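Local coordinates for lovastatin nonaketide synthase, polyketide synthase component (Aspergillus terreus, PDB 7CPX), which assembles dihydromonacolin L, the polyketide precursor of lovastatin, from nine malonyl-CoA units with NADPH and S-adenosylmethionine, as a multidomain homodimer that works in complex with lovC, at residues V588-D592 / T607-Q611; A624-P629 / A678-V683; Q1326-H1331 / T1392-N1396; N1398-L1402 / I1560-A1565. The protein carries 2 engineered substitutions. Residue numbers count along the deposited sequence, not the author numbering.

Contact 1: V588-D592 / T607-Q611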
loop_
_atom_site.group_PDB
_atom_site.type_symbol
_atom_site.label_atom_id
_atom_site.label_comp_id
_atom_site.label_asym_id
_atom_site.label_seq_id
_atom_site.Cartn_x
_atom_site.Cartn_y
_atom_site.Cartn_z
ATOM N N VAL A 588 74.903 38.540 20.164
ATOM C CA VAL A 588 75.774 39.595 19.657
ATOM C C VAL A 588 76.728 40.072 20.744
ATOM O O VAL A 588 77.879 40.419 20.466
ATOM C CB VAL A 588 74.930 40.754 19.097
ATOM C CG1 VAL A 588 75.768 42.016 18.962
ATOM C CG2 VAL A 588 74.337 40.365 17.757
ATOM N N ARG A 589 76.262 40.122 21.992
ATOM C CA ARG A 589 77.151 40.476 23.093
ATOM C C ARG A 589 78.255 39.438 23.257
ATOM O O ARG A 589 79.416 39.784 23.508
ATOM C CB ARG A 589 76.354 40.620 24.390
ATOM C CG ARG A 589 75.419 41.822 24.428
ATOM C CD ARG A 589 76.182 43.142 24.464
ATOM N NE ARG A 589 76.599 43.583 23.138
ATOM C CZ ARG A 589 75.865 44.333 22.327
ATOM N NH1 ARG A 589 74.658 44.752 22.672
ATOM N NH2 ARG A 589 76.355 44.672 21.137
ATOM N N GLU A 590 77.909 38.157 23.123
ATOM C CA GLU A 590 78.931 37.114 23.160
ATOM C C GLU A 590 79.925 37.285 22.016
ATOM O O GLU A 590 81.137 37.109 22.197
ATOM C CB GLU A 590 78.278 35.734 23.099
ATOM C CG GLU A 590 77.422 35.398 24.310
ATOM C CD GLU A 590 78.236 35.263 25.582
ATOM O OE1 GLU A 590 79.482 35.273 25.497
ATOM O OE2 GLU A 590 77.628 35.148 26.667
ATOM N N LEU A 591 79.426 37.623 20.825
ATOM C CA LEU A 591 80.315 37.860 19.692
ATOM C C LEU A 591 81.233 39.047 19.956
ATOM O O LEU A 591 82.412 39.023 19.589
ATOM C CB LEU A 591 79.501 38.092 18.417
ATOM C CG LEU A 591 78.571 36.967 17.951
ATOM C CD1 LEU A 591 78.029 37.276 16.564
ATOM C CD2 LEU A 591 79.259 35.610 17.963
ATOM N N ASP A 592 80.706 40.100 20.581
ATOM C CA ASP A 592 81.534 41.248 20.937
ATOM C C ASP A 592 82.611 40.853 21.939
ATOM O O ASP A 592 83.761 41.296 21.835
ATOM C CB ASP A 592 80.663 42.366 21.511
ATOM C CG ASP A 592 79.705 42.942 20.488
ATOM O OD1 ASP A 592 80.120 43.138 19.327
ATOM O OD2 ASP A 592 78.536 43.202 20.847
ATOM N N THR A 607 83.659 47.073 15.516
ATOM C CA THR A 607 82.451 46.276 15.712
ATOM C C THR A 607 81.428 46.619 14.639
ATOM O O THR A 607 80.771 47.662 14.693
ATOM C CB THR A 607 81.879 46.524 17.105
ATOM O OG1 THR A 607 82.918 46.391 18.083
ATOM C CG2 THR A 607 80.769 45.529 17.412
ATOM N N LEU A 608 81.286 45.731 13.653
ATOM C CA LEU A 608 80.181 45.846 12.710
ATOM C C LEU A 608 78.846 45.610 13.401
ATOM O O LEU A 608 77.817 46.140 12.969
ATOM C CB LEU A 608 80.367 44.849 11.569
ATOM C CG LEU A 608 80.362 43.382 12.010
ATOM C CD1 LEU A 608 78.984 42.755 11.842
ATOM C CD2 LEU A 608 81.406 42.593 11.247
ATOM N N LEU A 609 78.848 44.816 14.474
ATOM C CA LEU A 609 77.617 44.504 15.189
ATOM C C LEU A 609 76.946 45.750 15.748
ATOM O O LEU A 609 75.735 45.730 15.996
ATOM C CB LEU A 609 77.918 43.516 16.319
ATOM C CG LEU A 609 78.578 42.207 15.873
ATOM C CD1 LEU A 609 79.250 41.500 17.040
ATOM C CD2 LEU A 609 77.557 41.295 15.214
ATOM N N ASP A 610 77.703 46.828 15.953
ATOM C CA ASP A 610 77.162 48.084 16.461
ATOM C C ASP A 610 77.413 49.250 15.513
ATOM O O ASP A 610 77.130 50.398 15.876
ATOM C CB ASP A 610 77.757 48.395 17.836
ATOM C CG ASP A 610 77.525 47.281 18.838
ATOM O OD1 ASP A 610 76.506 46.570 18.713
ATOM O OD2 ASP A 610 78.362 47.116 19.750
ATOM N N GLN A 611 77.936 48.992 14.314
ATOM C CA GLN A 611 78.266 50.061 13.379
ATOM C C GLN A 611 77.603 49.839 12.025
ATOM O O GLN A 611 77.186 50.799 11.370
ATOM C CB GLN A 611 79.784 50.166 13.211
ATOM C CG GLN A 611 80.518 50.576 14.477
ATOM C CD GLN A 611 82.025 50.498 14.327
ATOM O OE1 GLN A 611 82.537 50.160 13.261
ATOM N NE2 GLN A 611 82.743 50.808 15.400
#

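Contact 2: A624-P629 / A678-V683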
loop_
_atom_site.group_PDB
_atom_site.type_symbol
_atom_site.label_atom_id
_atom_site.label_comp_id
_atom_site.label_asym_id
_atom_site.label_seq_id
_atom_site.Cartn_x
_atom_site.Cartn_y
_atom_site.Cartn_z
ATOM N N ALA A 624 86.594 43.620 3.667
ATOM C CA ALA A 624 86.902 42.340 4.294
ATOM C C ALA A 624 86.779 42.436 5.809
ATOM O O ALA A 624 86.119 41.605 6.445
ATOM C CB ALA A 624 88.306 41.885 3.895
ATOM N N THR A 625 87.364 43.488 6.393
ATOM C CA THR A 625 87.410 43.626 7.845
ATOM C C THR A 625 86.025 43.559 8.466
ATOM O O THR A 625 85.883 43.150 9.623
ATOM C CB THR A 625 88.079 44.950 8.226
ATOM O OG1 THR A 625 87.314 46.043 7.703
ATOM C CG2 THR A 625 89.495 45.019 7.677
ATOM N N PHE A 626 85.000 43.973 7.729
ATOM C CA PHE A 626 83.621 43.924 8.197
ATOM C C PHE A 626 82.780 42.895 7.463
ATOM O O PHE A 626 81.946 42.233 8.081
ATOM C CB PHE A 626 82.971 45.304 8.047
ATOM C CG PHE A 626 83.784 46.419 8.636
ATOM C CD1 PHE A 626 84.403 46.269 9.866
ATOM C CD2 PHE A 626 83.944 47.613 7.953
ATOM C CE1 PHE A 626 85.155 47.291 10.408
ATOM C CE2 PHE A 626 84.695 48.640 8.491
ATOM C CZ PHE A 626 85.302 48.479 9.720
ATOM N N SER A 627 82.988 42.733 6.154
ATOM C CA SER A 627 82.190 41.776 5.395
ATOM C C SER A 627 82.416 40.353 5.889
ATOM O O SER A 627 81.460 39.581 6.029
ATOM C CB SER A 627 82.518 41.884 3.905
ATOM O OG SER A 627 83.883 41.600 3.662
ATOM N N GLN A 628 83.676 39.981 6.163
ATOM C CA GLN A 628 83.936 38.616 6.622
ATOM C C GLN A 628 83.323 38.373 7.994
ATOM O O GLN A 628 82.482 37.464 8.130
ATOM C CB GLN A 628 85.440 38.336 6.601
ATOM C CG GLN A 628 86.046 38.337 5.209
ATOM C CD GLN A 628 87.555 38.216 5.232
ATOM O OE1 GLN A 628 88.172 38.221 6.297
ATOM N NE2 GLN A 628 88.159 38.105 4.054
ATOM N N PRO A 629 83.679 39.122 9.040
ATOM C CA PRO A 629 83.027 38.900 10.339
ATOM C C PRO A 629 81.531 39.144 10.311
ATOM O O PRO A 629 80.805 38.508 11.080
ATOM C CB PRO A 629 83.748 39.881 11.272
ATOM C CG PRO A 629 84.337 40.903 10.384
ATOM C CD PRO A 629 84.672 40.208 9.104
ATOM N N ALA A 678 86.955 34.924 12.357
ATOM C CA ALA A 678 86.449 35.729 11.249
ATOM C C ALA A 678 86.942 37.167 11.354
ATOM O O ALA A 678 87.397 37.756 10.365
ATOM C CB ALA A 678 84.923 35.682 11.220
ATOM N N TYR A 679 86.869 37.747 12.554
ATOM C CA TYR A 679 87.372 39.105 12.741
ATOM C C TYR A 679 88.871 39.175 12.483
ATOM O O TYR A 679 89.358 40.125 11.856
ATOM C CB TYR A 679 87.051 39.601 14.151
ATOM C CG TYR A 679 85.664 40.188 14.299
ATOM C CD1 TYR A 679 85.336 41.399 13.704
ATOM C CD2 TYR A 679 84.690 39.542 15.048
ATOM C CE1 TYR A 679 84.074 41.945 13.843
ATOM C CE2 TYR A 679 83.426 40.081 15.192
ATOM C CZ TYR A 679 83.122 41.282 14.586
ATOM O OH TYR A 679 81.866 41.823 14.725
ATOM N N LEU A 680 89.622 38.178 12.956
ATOM C CA LEU A 680 91.063 38.163 12.728
ATOM C C LEU A 680 91.382 38.105 11.239
ATOM O O LEU A 680 92.261 38.828 10.754
ATOM C CB LEU A 680 91.689 36.974 13.457
ATOM C CG LEU A 680 93.215 36.860 13.419
ATOM C CD1 LEU A 680 93.860 37.932 14.282
ATOM C CD2 LEU A 680 93.650 35.472 13.861
ATOM N N ARG A 681 90.676 37.249 10.499
ATOM C CA ARG A 681 90.894 37.146 9.061
ATOM C C ARG A 681 90.475 38.420 8.344
ATOM O O ARG A 681 91.035 38.751 7.292
ATOM C CB ARG A 681 90.130 35.942 8.507
ATOM C CG ARG A 681 90.236 35.753 7.001
ATOM C CD ARG A 681 91.679 35.708 6.524
ATOM N NE ARG A 681 92.106 36.982 5.956
ATOM C CZ ARG A 681 93.214 37.156 5.248
ATOM N NH1 ARG A 681 94.040 36.153 4.996
ATOM N NH2 ARG A 681 93.499 38.366 4.777
ATOM N N GLY A 682 89.496 39.145 8.889
ATOM C CA GLY A 682 89.129 40.422 8.301
ATOM C C GLY A 682 90.298 41.386 8.247
ATOM O O GLY A 682 90.500 42.076 7.243
ATOM N N VAL A 683 91.087 41.438 9.315
ATOM C CA VAL A 683 92.263 42.300 9.371
ATOM C C VAL A 683 93.529 41.461 9.236
ATOM O O VAL A 683 93.702 40.733 8.258
ATOM C CB VAL A 683 92.292 43.123 10.674
ATOM C CG1 VAL A 683 91.238 44.219 10.637
ATOM C CG2 VAL A 683 92.091 42.223 11.886
#

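Contact 3: Q1326-H1331 / T1392-N1396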
loop_
_atom_site.group_PDB
_atom_site.type_symbol
_atom_site.label_atom_id
_atom_site.label_comp_id
_atom_site.label_asym_id
_atom_site.label_seq_id
_atom_site.Cartn_x
_atom_site.Cartn_y
_atom_site.Cartn_z
ATOM N N GLN A 1326 -45.796 -65.243 30.314
ATOM C CA GLN A 1326 -44.390 -65.565 30.106
ATOM C C GLN A 1326 -43.457 -64.675 30.910
ATOM O O GLN A 1326 -42.280 -65.019 31.061
ATOM C CB GLN A 1326 -44.052 -65.478 28.616
ATOM C CG GLN A 1326 -43.958 -64.067 28.069
ATOM C CD GLN A 1326 -42.533 -63.672 27.736
ATOM O OE1 GLN A 1326 -41.823 -64.398 27.041
ATOM N NE2 GLN A 1326 -42.105 -62.519 28.235
ATOM N N GLN A 1327 -43.946 -63.550 31.429
ATOM C CA GLN A 1327 -43.131 -62.730 32.315
ATOM C C GLN A 1327 -43.221 -63.208 33.758
ATOM O O GLN A 1327 -42.236 -63.134 34.501
ATOM C CB GLN A 1327 -43.562 -61.267 32.215
ATOM C CG GLN A 1327 -42.989 -60.373 33.302
ATOM C CD GLN A 1327 -41.474 -60.422 33.364
ATOM O OE1 GLN A 1327 -40.813 -60.798 32.396
ATOM N NE2 GLN A 1327 -40.916 -60.045 34.508
ATOM N N ALA A 1328 -44.387 -63.703 34.172
ATOM C CA ALA A 1328 -44.656 -63.996 35.573
ATOM C C ALA A 1328 -44.672 -65.483 35.895
ATOM O O ALA A 1328 -43.938 -65.922 36.785
ATOM C CB ALA A 1328 -45.995 -63.369 35.986
ATOM N N ALA A 1329 -45.497 -66.278 35.204
ATOM C CA ALA A 1329 -45.732 -67.650 35.637
ATOM C C ALA A 1329 -45.779 -68.688 34.524
ATOM O O ALA A 1329 -45.911 -69.877 34.835
ATOM C CB ALA A 1329 -47.045 -67.724 36.434
ATOM N N PHE A 1330 -45.670 -68.304 33.251
ATOM C CA PHE A 1330 -45.741 -69.303 32.188
ATOM C C PHE A 1330 -44.613 -70.317 32.319
ATOM O O PHE A 1330 -44.816 -71.514 32.090
ATOM C CB PHE A 1330 -45.694 -68.626 30.819
ATOM C CG PHE A 1330 -46.096 -69.514 29.672
ATOM C CD1 PHE A 1330 -47.202 -70.342 29.761
ATOM C CD2 PHE A 1330 -45.379 -69.493 28.488
ATOM C CE1 PHE A 1330 -47.573 -71.144 28.701
ATOM C CE2 PHE A 1330 -45.745 -70.292 27.424
ATOM C CZ PHE A 1330 -46.846 -71.117 27.530
ATOM N N HIS A 1331 -43.417 -69.858 32.698
ATOM C CA HIS A 1331 -42.299 -70.774 32.891
ATOM C C HIS A 1331 -42.538 -71.741 34.044
ATOM O O HIS A 1331 -41.793 -72.719 34.171
ATOM C CB HIS A 1331 -40.998 -69.992 33.109
ATOM C CG HIS A 1331 -40.973 -69.170 34.359
ATOM N ND1 HIS A 1331 -42.086 -68.528 34.858
ATOM C CD2 HIS A 1331 -39.959 -68.876 35.207
ATOM C CE1 HIS A 1331 -41.759 -67.877 35.959
ATOM N NE2 HIS A 1331 -40.475 -68.073 36.195
ATOM N N THR A 1392 -37.445 -65.992 25.651
ATOM C CA THR A 1392 -38.263 -65.135 26.501
ATOM C C THR A 1392 -39.345 -65.931 27.218
ATOM O O THR A 1392 -39.759 -65.558 28.321
ATOM C CB THR A 1392 -38.895 -64.021 25.668
ATOM O OG1 THR A 1392 -39.847 -64.582 24.755
ATOM C CG2 THR A 1392 -37.829 -63.271 24.882
ATOM N N VAL A 1393 -39.815 -67.023 26.610
ATOM C CA VAL A 1393 -40.871 -67.820 27.225
ATOM C C VAL A 1393 -40.404 -68.405 28.549
ATOM O O VAL A 1393 -41.190 -68.517 29.498
ATOM C CB VAL A 1393 -41.347 -68.912 26.244
ATOM C CG1 VAL A 1393 -41.930 -70.096 26.991
ATOM C CG2 VAL A 1393 -42.383 -68.341 25.289
ATOM N N ARG A 1394 -39.130 -68.788 28.642
ATOM C CA ARG A 1394 -38.557 -69.245 29.903
ATOM C C ARG A 1394 -38.115 -68.094 30.801
ATOM O O ARG A 1394 -37.350 -68.319 31.746
ATOM C CB ARG A 1394 -37.378 -70.190 29.648
ATOM C CG ARG A 1394 -36.336 -69.686 28.658
ATOM C CD ARG A 1394 -35.149 -70.639 28.597
ATOM N NE ARG A 1394 -34.163 -70.249 27.595
ATOM C CZ ARG A 1394 -34.135 -70.695 26.346
ATOM N NH1 ARG A 1394 -35.041 -71.546 25.892
ATOM N NH2 ARG A 1394 -33.174 -70.274 25.529
ATOM N N SER A 1395 -38.576 -66.873 30.527
ATOM C CA SER A 1395 -38.262 -65.711 31.355
ATOM C C SER A 1395 -36.760 -65.455 31.416
ATOM O O SER A 1395 -36.240 -64.985 32.431
ATOM C CB SER A 1395 -38.832 -65.870 32.767
ATOM O OG SER A 1395 -40.229 -66.102 32.730
ATOM N N ASN A 1396 -36.052 -65.762 30.329
ATOM C CA ASN A 1396 -34.610 -65.551 30.249
ATOM C C ASN A 1396 -34.268 -64.350 29.373
ATOM O O ASN A 1396 -33.569 -63.434 29.814
ATOM C CB ASN A 1396 -33.927 -66.818 29.713
ATOM C CG ASN A 1396 -32.414 -66.758 29.821
ATOM O OD1 ASN A 1396 -31.816 -65.684 29.760
ATOM N ND2 ASN A 1396 -31.788 -67.916 29.984
#

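Contact 4: N1398-L1402 / I1560-A1565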
loop_
_atom_site.group_PDB
_atom_site.type_symbol
_atom_site.label_atom_id
_atom_site.label_comp_id
_atom_site.label_asym_id
_atom_site.label_seq_id
_atom_site.Cartn_x
_atom_site.Cartn_y
_atom_site.Cartn_z
ATOM N N ASN A 1398 -35.057 -60.959 26.801
ATOM C CA ASN A 1398 -35.899 -59.771 26.846
ATOM C C ASN A 1398 -37.125 -59.980 25.962
ATOM O O ASN A 1398 -36.984 -60.391 24.804
ATOM C CB ASN A 1398 -35.112 -58.548 26.388
ATOM C CG ASN A 1398 -35.919 -57.265 26.465
ATOM O OD1 ASN A 1398 -37.045 -57.190 25.973
ATOM N ND2 ASN A 1398 -35.343 -56.243 27.089
ATOM N N PRO A 1399 -38.336 -59.712 26.459
ATOM C CA PRO A 1399 -39.533 -60.028 25.662
ATOM C C PRO A 1399 -39.604 -59.302 24.330
ATOM O O PRO A 1399 -40.093 -59.881 23.352
ATOM C CB PRO A 1399 -40.685 -59.619 26.591
ATOM C CG PRO A 1399 -40.094 -58.619 27.520
ATOM C CD PRO A 1399 -38.678 -59.049 27.729
ATOM N N PHE A 1400 -39.135 -58.053 24.254
ATOM C CA PHE A 1400 -39.234 -57.266 23.033
ATOM C C PHE A 1400 -37.894 -56.911 22.408
ATOM O O PHE A 1400 -37.868 -56.563 21.222
ATOM C CB PHE A 1400 -40.008 -55.961 23.290
ATOM C CG PHE A 1400 -41.483 -56.158 23.543
ATOM C CD1 PHE A 1400 -42.136 -57.314 23.142
ATOM C CD2 PHE A 1400 -42.219 -55.172 24.177
ATOM C CE1 PHE A 1400 -43.486 -57.482 23.374
ATOM C CE2 PHE A 1400 -43.570 -55.336 24.411
ATOM C CZ PHE A 1400 -44.204 -56.492 24.009
ATOM N N ASP A 1401 -36.791 -56.981 23.152
ATOM C CA ASP A 1401 -35.487 -56.754 22.543
ATOM C C ASP A 1401 -35.048 -57.925 21.676
ATOM O O ASP A 1401 -34.016 -57.821 21.003
ATOM C CB ASP A 1401 -34.434 -56.480 23.617
ATOM C CG ASP A 1401 -33.156 -55.900 23.045
ATOM O OD1 ASP A 1401 -33.183 -54.737 22.589
ATOM O OD2 ASP A 1401 -32.127 -56.607 23.050
ATOM N N LEU A 1402 -35.797 -59.034 21.683
ATOM C CA LEU A 1402 -35.491 -60.147 20.788
ATOM C C LEU A 1402 -35.291 -59.669 19.355
ATOM O O LEU A 1402 -34.549 -60.295 18.590
ATOM C CB LEU A 1402 -36.600 -61.205 20.849
ATOM C CG LEU A 1402 -38.027 -60.776 21.212
ATOM C CD1 LEU A 1402 -38.558 -59.717 20.262
ATOM C CD2 LEU A 1402 -38.949 -61.984 21.229
ATOM N N ILE A 1560 -47.697 -60.365 20.739
ATOM C CA ILE A 1560 -46.744 -59.357 21.189
ATOM C C ILE A 1560 -47.070 -58.903 22.605
ATOM O O ILE A 1560 -46.172 -58.710 23.432
ATOM C CB ILE A 1560 -46.720 -58.176 20.202
ATOM C CG1 ILE A 1560 -45.577 -57.221 20.545
ATOM C CG2 ILE A 1560 -48.052 -57.438 20.214
ATOM C CD1 ILE A 1560 -45.395 -56.118 19.534
ATOM N N PHE A 1561 -48.356 -58.725 22.908
ATOM C CA PHE A 1561 -48.733 -58.241 24.230
ATOM C C PHE A 1561 -48.330 -59.228 25.316
ATOM O O PHE A 1561 -47.835 -58.825 26.375
ATOM C CB PHE A 1561 -50.235 -57.968 24.275
ATOM C CG PHE A 1561 -50.632 -56.687 23.603
ATOM C CD1 PHE A 1561 -50.682 -56.601 22.223
ATOM C CD2 PHE A 1561 -50.948 -55.566 24.352
ATOM C CE1 PHE A 1561 -51.044 -55.420 21.601
ATOM C CE2 PHE A 1561 -51.310 -54.384 23.736
ATOM C CZ PHE A 1561 -51.359 -54.311 22.359
ATOM N N GLY A 1562 -48.501 -60.526 25.065
ATOM C CA GLY A 1562 -48.249 -61.516 26.100
ATOM C C GLY A 1562 -46.795 -61.648 26.518
ATOM O O GLY A 1562 -46.498 -62.487 27.377
ATOM N N LEU A 1563 -45.888 -60.853 25.947
ATOM C CA LEU A 1563 -44.463 -61.044 26.200
ATOM C C LEU A 1563 -43.886 -60.063 27.213
ATOM O O LEU A 1563 -43.095 -60.467 28.073
ATOM C CB LEU A 1563 -43.678 -60.929 24.890
ATOM C CG LEU A 1563 -44.084 -61.877 23.760
ATOM C CD1 LEU A 1563 -43.093 -61.780 22.611
ATOM C CD2 LEU A 1563 -44.199 -63.312 24.250
ATOM N N PHE A 1564 -44.274 -58.788 27.147
ATOM C CA PHE A 1564 -43.528 -57.723 27.815
ATOM C C PHE A 1564 -43.279 -58.018 29.290
ATOM O O PHE A 1564 -43.995 -58.812 29.907
ATOM C CB PHE A 1564 -44.264 -56.390 27.664
ATOM C CG PHE A 1564 -43.405 -55.185 27.944
ATOM C CD1 PHE A 1564 -42.136 -55.077 27.398
ATOM C CD2 PHE A 1564 -43.872 -54.154 28.740
ATOM C CE1 PHE A 1564 -41.347 -53.971 27.649
ATOM C CE2 PHE A 1564 -43.087 -53.045 28.992
ATOM C CZ PHE A 1564 -41.824 -52.955 28.447
ATOM N N ALA A 1565 -42.260 -57.371 29.858
ATOM C CA ALA A 1565 -41.741 -57.714 31.175
ATOM C C ALA A 1565 -42.487 -57.051 32.324
ATOM O O ALA A 1565 -42.218 -57.386 33.484
ATOM C CB ALA A 1565 -40.257 -57.342 31.264
#

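Contact 1: V588-D592 / T607-Q611
The side chain of L609 lies against the face of helix 582-596 formed by V588, L591 and D592. Its CB is 3.7 Å from V588 CG1, and its CD1 is 3.7 Å from L591 CB and a tight 2.9 Å from D592 OD1. The carboxylate of D592 also closes over T607, with OD1 3.1 Å from T607 CG2, so the methyl groups of the 607-611 loop sit beneath a charged cluster. That cluster is a salt-bridge network centred on R589. Within the helix its guanidinium grips D592, NH2 at 2.6 Å and NE at 3.0 Å from D592 OD2. Across the contact R589 NH2 reaches D610 OD1 at 3.1 Å, a salt bridge with a weak hydrogen bond. The contact fixes the loop between helices 582-596 and 624-644 to the first of them, inside the malonyl-CoA:ACP transacylase domain. Beneath it, L591 and L609 both continue onto A633 of helix 624-644. D592 OD2 and D610 OD2 are 4.1 Å apart, and one arginine shared by the two aspartates offsets their like charges, above a small apolar patch made by V588, L591 and L609.

Contact 2: A624-P629 / A678-V683
P629, Q628 and G682 carry most of this antiparallel helix pair; the axes of the short segments 624-629 and 678-682 approach to 7.7 Å, at 156° between N-to-C directions. P629 lays its ring on Y679: CB stands 3.4 Å above the centroid of the aromatic ring, 17° off the normal, a CH-pi contact over the face, while P629 CA also meets A678 CB at 3.8 Å. Lacking an amide hydrogen, the proline marks a kink in helix 624-644. G682 lets the backbones close further, its CA only 3.7 Å from T625 CA; a CB there would fall 2.9 Å from that same atom. T625 CA makes a CA-H...O contact with G682 O at 3.5 Å. These helices belong to the acyltransferase fold of the transacylase domain, and the side chain of Q628 touches the GxSxG turn that, as in related acyltransferases, probably forms the nucleophile elbow. The Q628 amide is held by Q566 through NE2, and its OE1 lies over the end of helix 671-682, 3.1 Å from both R681 O and G682 N without bonding to either. V683 is exposed, its CG1 3.5 Å from T625 CG2; buried R681 makes a cation-pi contact with Y774 of helix 768-780.

Contact 3: Q1326-H1331 / T1392-N1396
T1392, in the last turn of helix 1389-1393, has two acceptors near its hydroxyl: OG1 is hydrogen-bonded to L1389 O and stands 3.0 Å from Q1326 OE1. V1393 follows, its CG1 3.8 Å from F1330 CD2, and both side chains run on to I1336 and helix 1339-1354. At R1394 the chain leaves helical geometry, its CA 4.1 Å from H1331 CB. S1395, at positive phi, is the C-prime residue of a Schellman motif: its N bonds T1392 O at 2.8 Å, and N1396 N bonds P1391 O. The reversal brings S1395 to the opposite segment, where OG donates to Q1326 O at 2.9 Å and CB sits over the imidazole face of H1331, 4.3 Å from the centroid, a CH-pi contact. The contact belongs to the helical run between strands 1286-1287 and 1440-1445 of the methyltransferase sheet. Here the helix end is held by one settled hydrogen bond, from the S1395 hydroxyl to the backbone carbonyl of Q1326, beside the apolar V1393-F1330 pair.

Contact 4: N1398-L1402 / I1560-A1565
The phenyl rings of F1400 and F1564 lie almost parallel, planes at 11°, yet are slid so far apart that they barely overlap: the centroids are 5.0 Å apart and F1400 CD2 is 3.2 Å from F1564 CD1. The face of F1400 instead receives F1564 CA, while its edge points at the end of helix 1554-1561, with CE1 3.0 Å from I1560 O and 3.5 Å from I1560 CG1. P1399 fills the space beside the rings, CB 3.7 Å from L1563 CB and CG 4.0 Å from A1565 CB. P1399, F1400, I1560 and L1563 make the contact largely apolar. N1398 shapes the turn: OD1 accepts, at 2.8 Å, from F1400 N (an Asx turn) and D1401 N (an Asx motif). I1560 and F1400 pack together on L1409 of helix 1409-1415, L1563 and L1402 share V1385 of helix 1376-1386, and I1560 reaches L1381, so the loop leaving helix 1554-1561, which follows strand 1542-1547 of the methyltransferase sheet, is lodged among the helices before that sheet's strand 1440-1445.

How the contacts relate
The four contacts follow one another along the chain and form two clusters on opposite sides of its centre. Contacts 1 and 2, centres 13 Å apart, lie in the transacylase domain. Helices 582-596 and 624-644 are consecutive, and L608 of the intervening loop touches F626, P629 and Y679, making one continuous packed region. Contacts 3 and 4, centres 10 Å apart, lie beside the methyltransferase sheet; residues 1392-1396 and 1398-1402 are almost continuous in the chain, and Q1326 and Q1327 touch residues 1562-1565. The contact centres of one cluster lie 158 to 169 Å from those of the other, reflecting an extended multidomain synthase; each pair packs within a single region.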